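Local atomic coordinates of WipB (Legionella pneumophila, PDB entry 5NNY), a protein that acts in the host cell as a translocated serine/threonine phosphatase targeting the lysosomal nutrient-sensing machinery, the chain here being its phosphatase domain. Residues 18-21 and 22-26; 180-184 and 185-189; 229-232 and 233-237; 295-298 and 299-302. All coordinates share one frame; numbering follows the deposited sequence. Where two conformers were deposited one is given.

Contact 1: residues 18-21 and 22-26; sequences FLNI and LVRQG
Leu22, Val23, Arg24 and Gln25 donate their backbone N-H groups to the carbonyls of Phe18, Leu19, Asn20 and Ile21 respectively, the i to i+4 ladder that closes helix 15-24, with Arg24 N 2.9 Å from Asn20 O. The same spacing pairs the side chains. Leu22 sets one methyl, CD1, over the middle of the Phe18 ring, 3.8 Å from its centroid and only 7° off the normal, a CH-pi contact made squarely on the face. Phe18 CG, anti to the backbone N (chi1 -166°), sends the ring outward from the helix, and Leu22 reaches back toward the helix start to lay CD1 on it. One residue on, Leu19 CG and Val23 CG2 meet more loosely at 4.3 Å. Asn20 and Arg24 run side by side on the polar flank: Asn20 ND2 is 3.8 Å from Arg24 CD, and the amide and guanidinium planes are turned 44° apart. Here the methylene chain does the touching, while Asn20 OD1 is hydrogen-bonded to Tyr35 OH. Ile21 CG2 lies alongside Gln25 CG at 4.1 Å. After Arg24 the helix ends in a Schellman motif, Gln25 being the first residue to leave helical angles and Gly26 the C-prime residue at positive phi: Gly26 N bonds to Val23 O at 3.1 Å, and Ile27 N to Leu22 O. Leu22 and Phe18 both touch Met8 of strand 6-8. The chemistry is thus divided: dispersion and CH-pi contacts serve the buried face, whereas polar groups lie toward the surface and the terminal carbonyls of Leu22 and Val23 find donors in the turn.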
loop_
_atom_site.group_PDB
_atom_site.type_symbol
_atom_site.label_atom_id
_atom_site.label_comp_id
_atom_site.label_asym_id
_atom_site.label_seq_id
_atom_site.Cartn_x
_atom_site.Cartn_y
_atom_site.Cartn_z
ATOM N N PHE A 18 8.851 8.849 2.293
ATOM C CA PHE A 18 8.699 8.414 0.901
ATOM C C PHE A 18 9.467 9.328 -0.051
ATOM O O PHE A 18 10.241 8.854 -0.893
ATOM C CB PHE A 18 7.213 8.367 0.532
ATOM C CG PHE A 18 6.904 7.620 -0.752
ATOM C CD1 PHE A 18 7.695 6.569 -1.186
ATOM C CD2 PHE A 18 5.810 7.975 -1.518
ATOM C CE1 PHE A 18 7.383 5.895 -2.365
ATOM C CE2 PHE A 18 5.498 7.307 -2.691
ATOM C CZ PHE A 18 6.293 6.262 -3.120
ATOM N N LEU A 19 9.265 10.645 0.063
ATOM C CA LEU A 19 10.025 11.587 -0.755
ATOM C C LEU A 19 11.528 11.402 -0.578
ATOM O O LEU A 19 12.278 11.399 -1.561
ATOM C CB LEU A 19 9.634 13.027 -0.399
ATOM C CG LEU A 19 10.252 14.067 -1.352
ATOM C CD1 LEU A 19 9.416 14.175 -2.605
ATOM C CD2 LEU A 19 10.354 15.434 -0.703
ATOM N N ASN A 20 11.990 11.282 0.667
ATOM C CA ASN A 20 13.424 11.178 0.926
ATOM C C ASN A 20 14.029 9.982 0.201
ATOM O O ASN A 20 15.077 10.099 -0.453
ATOM C CB ASN A 20 13.669 11.079 2.430
ATOM C CG ASN A 20 15.059 11.530 2.822
ATOM O OD1 ASN A 20 15.645 12.421 2.196
ATOM N ND2 ASN A 20 15.591 10.930 3.880
ATOM N N ILE A 21 13.374 8.824 0.296
ATOM C CA ILE A 21 13.908 7.628 -0.344
ATOM C C ILE A 21 13.934 7.804 -1.856
ATOM O O ILE A 21 14.935 7.481 -2.516
ATOM C CB ILE A 21 13.100 6.388 0.078
ATOM C CG1 ILE A 21 13.189 6.178 1.589
ATOM C CG2 ILE A 21 13.615 5.143 -0.633
ATOM C CD1 ILE A 21 12.150 5.181 2.116
ATOM N N LEU A 22 12.854 8.357 -2.423
ATOM C CA LEU A 22 12.785 8.578 -3.864
ATOM C C LEU A 22 13.906 9.497 -4.343
ATOM O O LEU A 22 14.441 9.300 -5.435
ATOM C CB LEU A 22 11.417 9.156 -4.239
ATOM C CG LEU A 22 10.227 8.214 -4.123
ATOM C CD1 LEU A 22 8.926 8.999 -4.182
ATOM C CD2 LEU A 22 10.275 7.169 -5.242
ATOM N N VAL A 23 14.276 10.501 -3.541
ATOM C CA VAL A 23 15.375 11.393 -3.914
ATOM C C VAL A 23 16.721 10.685 -3.773
ATOM O O VAL A 23 17.560 10.716 -4.688
ATOM C CB VAL A 23 15.332 12.684 -3.073
ATOM C CG1 VAL A 23 16.563 13.538 -3.361
ATOM C CG2 VAL A 23 14.061 13.471 -3.351
ATOM N N ARG A 24 16.953 10.049 -2.619
ATOM C CA ARG A 24 18.246 9.438 -2.329
ATOM C C ARG A 24 18.534 8.251 -3.238
ATOM O O ARG A 24 19.698 7.899 -3.441
ATOM C CB ARG A 24 18.300 9.000 -0.861
ATOM C CG ARG A 24 18.360 10.161 0.118
ATOM C CD ARG A 24 18.355 9.698 1.577
ATOM N NE ARG A 24 19.430 8.757 1.895
ATOM C CZ ARG A 24 20.670 9.120 2.211
ATOM N NH1 ARG A 24 21.004 10.407 2.237
ATOM N NH2 ARG A 24 21.579 8.199 2.493
ATOM N N GLN A 25 17.499 7.616 -3.778
ATOM C CA GLN A 25 17.674 6.469 -4.654
ATOM C C GLN A 25 17.633 6.849 -6.126
ATOM O O GLN A 25 17.579 5.958 -6.978
ATOM C CB GLN A 25 16.609 5.403 -4.352
ATOM C CG GLN A 25 16.852 4.642 -3.052
ATOM C CD GLN A 25 18.196 3.946 -3.042
ATOM O OE1 GLN A 25 18.559 3.269 -4.000
ATOM N NE2 GLN A 25 18.946 4.117 -1.961
ATOM N N GLY A 26 17.661 8.144 -6.443
ATOM C CA GLY A 26 17.722 8.576 -7.822
ATOM C C GLY A 26 16.486 8.319 -8.650
ATOM O O GLY A 26 16.585 8.197 -9.875
#

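Contact 2: residues 180-184 and 185-189; sequences NIYHQ and VYKKH
Ile181 O takes two backbone hydrogen bonds, a bent one from Val185 N and a straighter one from Tyr186 N, each 2.9 Å long; Lys187 N then reaches Tyr182 O, again five residues back. These i to i+5 bonds mark the wider, pi-type turn near the end of helix 175-186. Of the side-chain hydrogen bonds, the one from Lys187 NZ meets His183 ND1 at 2.9 Å, entering at the ring edge and only 1° out of its plane. His189 ND1 donates to Val185 O at 2.8 Å, folding the residue just before strand 190-198 back onto the turn. That strand belongs to the central mixed sheet of the phosphoesterase fold, and the helix leading into it packs on helices 105-117 and 128-138. Among the apolar contacts, Lys187 CB sits over one face of the Tyr182 ring, 4.1 Å from its centroid; CG lies between the backbone N and carbonyl carbon (chi1 72°), and the extended chain crosses the tyrosine toward His183. Tyr182 CE1 and Tyr186 CD2 touch obliquely at 3.8 Å, while Tyr186 OH is hydrogen-bonded to Glu97. His183 O, buried without a polar partner, has Lys188 CE 3.1 Å away.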
loop_
_atom_site.group_PDB
_atom_site.type_symbol
_atom_site.label_atom_id
_atom_site.label_comp_id
_atom_site.label_asym_id
_atom_site.label_seq_id
_atom_site.Cartn_x
_atom_site.Cartn_y
_atom_site.Cartn_z
ATOM N N ASN A 180 -10.356 8.610 -8.421
ATOM C CA ASN A 180 -9.618 8.502 -9.678
ATOM C C ASN A 180 -8.222 7.943 -9.444
ATOM O O ASN A 180 -7.763 7.067 -10.184
ATOM C CB ASN A 180 -9.530 9.849 -10.396
ATOM C CG ASN A 180 -8.649 9.773 -11.639
ATOM O OD1 ASN A 180 -9.098 9.371 -12.711
ATOM N ND2 ASN A 180 -7.384 10.129 -11.489
ATOM N N ILE A 181 -7.523 8.440 -8.419
ATOM C CA ILE A 181 -6.184 7.930 -8.138
ATOM C C ILE A 181 -6.255 6.458 -7.741
ATOM O O ILE A 181 -5.424 5.645 -8.156
ATOM C CB ILE A 181 -5.499 8.793 -7.057
ATOM C CG1 ILE A 181 -5.322 10.229 -7.557
ATOM C CG2 ILE A 181 -4.121 8.225 -6.667
ATOM C CD1 ILE A 181 -4.686 11.151 -6.539
ATOM N N TYR A 182 -7.272 6.089 -6.957
ATOM C CA TYR A 182 -7.455 4.691 -6.589
ATOM C C TYR A 182 -7.531 3.796 -7.819
ATOM O O TYR A 182 -6.794 2.811 -7.934
ATOM C CB TYR A 182 -8.718 4.490 -5.748
ATOM C CG TYR A 182 -8.901 2.990 -5.539
ATOM C CD1 TYR A 182 -8.025 2.287 -4.728
ATOM C CD2 TYR A 182 -9.889 2.281 -6.214
ATOM C CE1 TYR A 182 -8.142 0.913 -4.560
ATOM C CE2 TYR A 182 -10.020 0.912 -6.049
ATOM C CZ TYR A 182 -9.138 0.237 -5.225
ATOM O OH TYR A 182 -9.265 -1.118 -5.061
ATOM N N HIS A 183 -8.440 4.112 -8.732
ATOM C CA HIS A 183 -8.695 3.260 -9.890
ATOM C C HIS A 183 -7.609 3.393 -10.959
ATOM O O HIS A 183 -7.224 2.397 -11.585
ATOM C CB HIS A 183 -10.070 3.607 -10.485
ATOM C CG HIS A 183 -11.226 3.199 -9.620
ATOM N ND1 HIS A 183 -11.632 1.889 -9.491
ATOM C CD2 HIS A 183 -12.067 3.930 -8.849
ATOM C CE1 HIS A 183 -12.667 1.828 -8.671
ATOM N NE2 HIS A 183 -12.955 3.054 -8.272
ATOM N N GLN A 184 -7.115 4.611 -11.194
ATOM C CA GLN A 184 -6.183 4.833 -12.302
ATOM C C GLN A 184 -4.742 4.513 -11.934
ATOM O O GLN A 184 -3.925 4.213 -12.811
ATOM C CB GLN A 184 -6.271 6.286 -12.774
ATOM C CG GLN A 184 -7.588 6.607 -13.408
ATOM C CD GLN A 184 -7.790 5.831 -14.690
ATOM O OE1 GLN A 184 -6.867 5.695 -15.501
ATOM N NE2 GLN A 184 -8.993 5.298 -14.876
ATOM N N VAL A 185 -4.410 4.591 -10.658
ATOM C CA VAL A 185 -3.028 4.535 -10.207
ATOM C C VAL A 185 -2.833 3.412 -9.203
ATOM O O VAL A 185 -2.049 2.483 -9.429
ATOM C CB VAL A 185 -2.597 5.882 -9.598
ATOM C CG1 VAL A 185 -1.169 5.786 -9.067
ATOM C CG2 VAL A 185 -2.716 6.989 -10.654
ATOM N N TYR A 186 -3.542 3.493 -8.083
ATOM C CA TYR A 186 -3.201 2.643 -6.945
ATOM C C TYR A 186 -3.472 1.167 -7.222
ATOM O O TYR A 186 -2.584 0.313 -7.041
ATOM C CB TYR A 186 -3.969 3.109 -5.703
ATOM C CG TYR A 186 -3.603 2.322 -4.457
ATOM C CD1 TYR A 186 -2.484 2.676 -3.693
ATOM C CD2 TYR A 186 -4.393 1.248 -4.024
ATOM C CE1 TYR A 186 -2.143 1.973 -2.541
ATOM C CE2 TYR A 186 -4.051 0.532 -2.873
ATOM C CZ TYR A 186 -2.934 0.898 -2.135
ATOM O OH TYR A 186 -2.608 0.209 -0.980
ATOM N N LYS A 187 -4.693 0.836 -7.645
ATOM C CA LYS A 187 -5.097 -0.571 -7.629
ATOM C C LYS A 187 -4.370 -1.394 -8.684
ATOM O O LYS A 187 -4.172 -2.597 -8.493
ATOM C CB LYS A 187 -6.619 -0.712 -7.804
ATOM C CG LYS A 187 -7.152 -0.394 -9.210
ATOM C CD LYS A 187 -8.644 -0.685 -9.291
ATOM C CE LYS A 187 -9.193 -0.520 -10.715
ATOM N NZ LYS A 187 -10.678 -0.583 -10.666
ATOM N N LYS A 188 -3.987 -0.795 -9.801
ATOM C CA LYS A 188 -3.324 -1.599 -10.813
ATOM C C LYS A 188 -1.842 -1.809 -10.521
ATOM O O LYS A 188 -1.188 -2.558 -11.251
ATOM C CB LYS A 188 -3.545 -0.969 -12.188
ATOM C CG LYS A 188 -5.005 -1.092 -12.655
ATOM C CD LYS A 188 -5.401 -0.059 -13.717
ATOM C CE LYS A 188 -6.935 0.172 -13.744
ATOM N NZ LYS A 188 -7.721 -0.964 -14.327
ATOM N N HIS A 189 -1.308 -1.199 -9.462
ATOM C CA HIS A 189 0.070 -1.430 -9.046
ATOM C C HIS A 189 0.150 -2.315 -7.812
ATOM O O HIS A 189 1.250 -2.561 -7.295
ATOM C CB HIS A 189 0.789 -0.096 -8.790
ATOM C CG HIS A 189 1.110 0.653 -10.043
ATOM N ND1 HIS A 189 0.200 1.485 -10.662
ATOM C CD2 HIS A 189 2.216 0.652 -10.826
ATOM C CE1 HIS A 189 0.743 1.992 -11.754
ATOM N NE2 HIS A 189 1.964 1.502 -11.878
HETATM O O HOH W 1 -2.400 1.859 -12.854
#

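Contact 3: residues 229-232 and 233-237; sequences SEES and AVDLA
Asp235, in the first turn of helix 233-253, turns its side chain back over the loop 229-232. Its CB lies 3.5 Å from both Ser229 OG and Ser232 OG, so the carboxylate stem passes between two serine hydroxyls. The next atom, CG, comes to 3.2 Å from Ser229 OG. At the tip, OD2 accepts a short hydrogen bond from Ser229 OG (2.6 Å), which arrives from above the carboxylate, 56° out of its plane; the same oxygen has Glu231 CB 3.4 Å away. Ser229 OG, anti to its own backbone N (chi1 173°), is thereby aimed at the helix start. The backbone N of Asp235 is held as well, donating to Ser232 OG at 3.0 Å, and Leu236 N follows with a bond to Ser232 O. Outside the two segments, Asn202 OD1 accepts from Ala233 N, and Thr239 OG1 lies within hydrogen-bonding reach of the carbonyls Ser229 O and Asp235 O, which must share its one proton. Ala233 N and Asp235 N are thus met by side-chain oxygens, and the ladder proper starts with Leu236 N. With Ser232 as the N-cap accepting from Asp235 N three residues on, while the aspartate itself turns to Ser229, this is a classic serine N-cap without the reciprocal bond of a capping box.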
loop_
_atom_site.group_PDB
_atom_site.type_symbol
_atom_site.label_atom_id
_atom_site.label_comp_id
_atom_site.label_asym_id
_atom_site.label_seq_id
_atom_site.Cartn_x
_atom_site.Cartn_y
_atom_site.Cartn_z
ATOM N N SER A 229 2.786 -24.571 -8.995
ATOM C CA SER A 229 3.959 -25.354 -9.371
ATOM C C SER A 229 5.180 -24.793 -8.665
ATOM O O SER A 229 5.411 -23.581 -8.692
ATOM C CB SER A 229 4.184 -25.365 -10.889
ATOM O OG SER A 229 5.424 -25.990 -11.221
ATOM N N GLU A 230 5.955 -25.682 -8.033
ATOM C CA GLU A 230 7.202 -25.315 -7.373
ATOM C C GLU A 230 8.360 -26.158 -7.892
ATOM O O GLU A 230 9.284 -26.479 -7.138
ATOM C CB GLU A 230 7.089 -25.458 -5.857
ATOM C CG GLU A 230 6.675 -26.856 -5.409
ATOM C CD GLU A 230 6.727 -27.016 -3.904
ATOM O OE1 GLU A 230 6.881 -28.167 -3.434
ATOM O OE2 GLU A 230 6.626 -25.987 -3.192
ATOM N N GLU A 231 8.315 -26.540 -9.172
ATOM C CA GLU A 231 9.333 -27.439 -9.691
ATOM C C GLU A 231 10.677 -26.751 -9.877
ATOM O O GLU A 231 11.687 -27.443 -10.061
ATOM C CB GLU A 231 8.857 -28.062 -11.005
ATOM C CG GLU A 231 7.750 -29.084 -10.805
ATOM C CD GLU A 231 8.063 -30.048 -9.671
ATOM O OE1 GLU A 231 9.029 -30.832 -9.813
ATOM O OE2 GLU A 231 7.361 -30.005 -8.629
ATOM N N SER A 232 10.706 -25.423 -9.819
ATOM C CA SER A 232 11.912 -24.623 -9.997
ATOM C C SER A 232 11.577 -23.206 -9.562
ATOM O O SER A 232 10.406 -22.868 -9.353
ATOM C CB SER A 232 12.401 -24.640 -11.445
ATOM O OG SER A 232 11.503 -23.948 -12.303
ATOM N N ALA A 233 12.616 -22.374 -9.435
ATOM C CA ALA A 233 12.388 -20.957 -9.141
ATOM C C ALA A 233 11.578 -20.287 -10.245
ATOM O O ALA A 233 10.681 -19.479 -9.962
ATOM C CB ALA A 233 13.720 -20.224 -8.960
ATOM N N VAL A 234 11.888 -20.605 -11.509
ATOM C CA VAL A 234 11.126 -20.093 -12.643
ATOM C C VAL A 234 9.670 -20.534 -12.553
ATOM O O VAL A 234 8.753 -19.753 -12.829
ATOM C CB VAL A 234 11.775 -20.540 -13.972
ATOM C CG1 VAL A 234 10.765 -20.511 -15.097
ATOM C CG2 VAL A 234 12.962 -19.635 -14.319
ATOM N N ASP A 235 9.431 -21.790 -12.168
ATOM C CA ASP A 235 8.054 -22.269 -12.078
ATOM C C ASP A 235 7.288 -21.555 -10.969
ATOM O O ASP A 235 6.103 -21.238 -11.124
ATOM C CB ASP A 235 8.024 -23.782 -11.852
ATOM C CG ASP A 235 7.562 -24.539 -13.080
ATOM O OD1 ASP A 235 7.450 -23.902 -14.154
ATOM O OD2 ASP A 235 7.305 -25.760 -12.977
ATOM N N LEU A 236 7.940 -21.313 -9.835
ATOM C CA LEU A 236 7.276 -20.602 -8.750
ATOM C C LEU A 236 6.930 -19.183 -9.167
ATOM O O LEU A 236 5.844 -18.677 -8.855
ATOM C CB LEU A 236 8.169 -20.591 -7.509
ATOM C CG LEU A 236 7.491 -20.095 -6.226
ATOM C CD1 LEU A 236 6.383 -21.041 -5.775
ATOM C CD2 LEU A 236 8.505 -19.864 -5.109
ATOM N N ALA A 237 7.843 -18.533 -9.887
ATOM C CA ALA A 237 7.574 -17.205 -10.417
ATOM C C ALA A 237 6.376 -17.230 -11.351
ATOM O O ALA A 237 5.546 -16.314 -11.341
ATOM C CB ALA A 237 8.814 -16.683 -11.143
#

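Contact 4: residues 295-298 and 299-302; sequences RTSK and KFKI
Ser297 uses both ends of its short side chain on the residues that follow. Its CB rests over one face of the Phe300 ring, 3.9 Å from the centroid and 23° off the normal, displaced toward the rim; its OG accepts from Lys299 N at 3.2 Å. That bond is nearly straight, 169° at the hydrogen, and since it runs from a serine oxygen to the N-H two residues ahead it forms an ST turn, around which the chain almost doubles back. A water joins the two arms behind the turn, accepting from Ser297 N at 3.1 Å and donating to Phe300 O at 2.6 Å. Farther along, Ile302 CG2 packs on Arg295 O at 3.5 Å. Phe300 CG stands between the backbone N and the carbonyl carbon (chi1 53°), which folds the ring back under Ser297, and Ile302 CB lies at the ring edge, in its plane. The turn carries two lysines whose ammonium groups, Lys298 NZ and Lys299 NZ, are 4.7 Å apart; any repulsion is probably eased by the salt bridge from Lys299 NZ to Glu231 OE2. Asn202 ND2 holds Lys299 O in the next shell. Lys301 then enters the sheet through backbone bonds with Asn202 and Ile204, beginning outermost strand 301-306 beside strand 203-208, while Phe300 and Ile302 pack on Ile204 and on Leu236 of helix 233-253.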
loop_
_atom_site.group_PDB
_atom_site.type_symbol
_atom_site.label_atom_id
_atom_site.label_comp_id
_atom_site.label_asym_id
_atom_site.label_seq_id
_atom_site.Cartn_x
_atom_site.Cartn_y
_atom_site.Cartn_z
ATOM N N ARG A 295 9.461 -23.038 4.331
ATOM C CA ARG A 295 10.359 -21.998 3.853
ATOM C C ARG A 295 11.534 -22.521 3.047
ATOM O O ARG A 295 12.355 -21.719 2.594
ATOM C CB ARG A 295 10.867 -21.149 5.030
ATOM C CG ARG A 295 9.846 -20.088 5.464
ATOM C CD ARG A 295 10.469 -18.993 6.307
ATOM N NE ARG A 295 9.728 -17.743 6.179
ATOM C CZ ARG A 295 10.291 -16.564 5.945
ATOM N NH1 ARG A 295 9.534 -15.481 5.836
ATOM N NH2 ARG A 295 11.610 -16.465 5.840
ATOM N N THR A 296 11.631 -23.832 2.844
ATOM C CA THR A 296 12.687 -24.431 2.042
ATOM C C THR A 296 12.053 -25.370 1.027
ATOM O O THR A 296 11.079 -26.058 1.340
ATOM C CB THR A 296 13.673 -25.209 2.931
ATOM O OG1 THR A 296 14.149 -24.347 3.969
ATOM C CG2 THR A 296 14.854 -25.701 2.116
ATOM N N SER A 297 12.593 -25.381 -0.188
ATOM C CA SER A 297 12.273 -26.396 -1.182
ATOM C C SER A 297 13.562 -27.050 -1.656
ATOM O O SER A 297 14.589 -26.383 -1.808
ATOM C CB SER A 297 11.546 -25.828 -2.387
ATOM O OG SER A 297 11.241 -26.882 -3.290
ATOM N N LYS A 298 13.500 -28.356 -1.921
ATOM C CA LYS A 298 14.688 -28.993 -2.474
ATOM C C LYS A 298 14.894 -28.639 -3.934
ATOM O O LYS A 298 16.002 -28.828 -4.454
ATOM C CB LYS A 298 14.620 -30.510 -2.290
ATOM C CG LYS A 298 13.622 -31.246 -3.152
ATOM C CD LYS A 298 13.594 -32.718 -2.754
ATOM C CE LYS A 298 12.648 -33.519 -3.622
ATOM N NZ LYS A 298 11.254 -32.999 -3.522
ATOM N N LYS A 299 13.885 -28.049 -4.583
ATOM C CA LYS A 299 13.939 -27.837 -6.021
ATOM C C LYS A 299 14.467 -26.466 -6.425
ATOM O O LYS A 299 14.643 -26.228 -7.619
ATOM C CB LYS A 299 12.547 -28.055 -6.619
ATOM C CG LYS A 299 11.812 -29.218 -5.957
ATOM C CD LYS A 299 10.439 -29.450 -6.561
ATOM C CE LYS A 299 9.585 -30.336 -5.654
ATOM N NZ LYS A 299 8.265 -30.656 -6.268
ATOM N N PHE A 300 14.733 -25.572 -5.480
ATOM C CA PHE A 300 15.299 -24.262 -5.791
ATOM C C PHE A 300 15.690 -23.597 -4.478
ATOM O O PHE A 300 15.319 -24.056 -3.393
ATOM C CB PHE A 300 14.311 -23.384 -6.568
ATOM C CG PHE A 300 12.971 -23.256 -5.894
ATOM C CD1 PHE A 300 12.749 -22.259 -4.958
ATOM C CD2 PHE A 300 11.954 -24.160 -6.161
ATOM C CE1 PHE A 300 11.545 -22.173 -4.300
ATOM C CE2 PHE A 300 10.734 -24.066 -5.521
ATOM C CZ PHE A 300 10.529 -23.067 -4.585
ATOM N N LYS A 301 16.448 -22.511 -4.592
ATOM C CA LYS A 301 16.781 -21.651 -3.465
ATOM C C LYS A 301 15.775 -20.511 -3.392
ATOM O O LYS A 301 15.382 -19.965 -4.422
ATOM C CB LYS A 301 18.189 -21.074 -3.605
ATOM C CG LYS A 301 19.271 -22.136 -3.551
ATOM C CD LYS A 301 20.631 -21.594 -3.920
ATOM C CE LYS A 301 21.638 -22.734 -3.924
ATOM N NZ LYS A 301 22.945 -22.370 -4.532
ATOM N N ILE A 302 15.373 -20.149 -2.177
ATOM C CA ILE A 302 14.412 -19.064 -1.984
ATOM C C ILE A 302 14.827 -18.263 -0.757
ATOM O O ILE A 302 15.276 -18.829 0.248
ATOM C CB ILE A 302 12.967 -19.600 -1.859
ATOM C CG1 ILE A 302 11.948 -18.461 -1.663
ATOM C CG2 ILE A 302 12.850 -20.599 -0.733
ATOM C CD1 ILE A 302 10.554 -18.867 -2.026
HETATM O O HOH W 2 14.962 -23.543 -0.887
#

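The four contacts follow one another along the chain in two spatial groups. Contacts 1 and 2, with centres about 21 Å apart, do not touch, yet both pack on helix 105-117, where Leu112 meets Phe18 of the first and Tyr186 of the second. Contacts 3 and 4, about 10 Å apart between centres, touch directly, Glu230 O lying 3.2 Å from Phe300 CE2. The groups are separated by about 29 to 34 Å between centres. Contact 1 borders strand 6-8 and contact 4 opens strand 301-306, the two outermost strands of the mixed sheet, so the contacts sample the two edges of that sheet, with contact 2 leading into strand 190-198 between them.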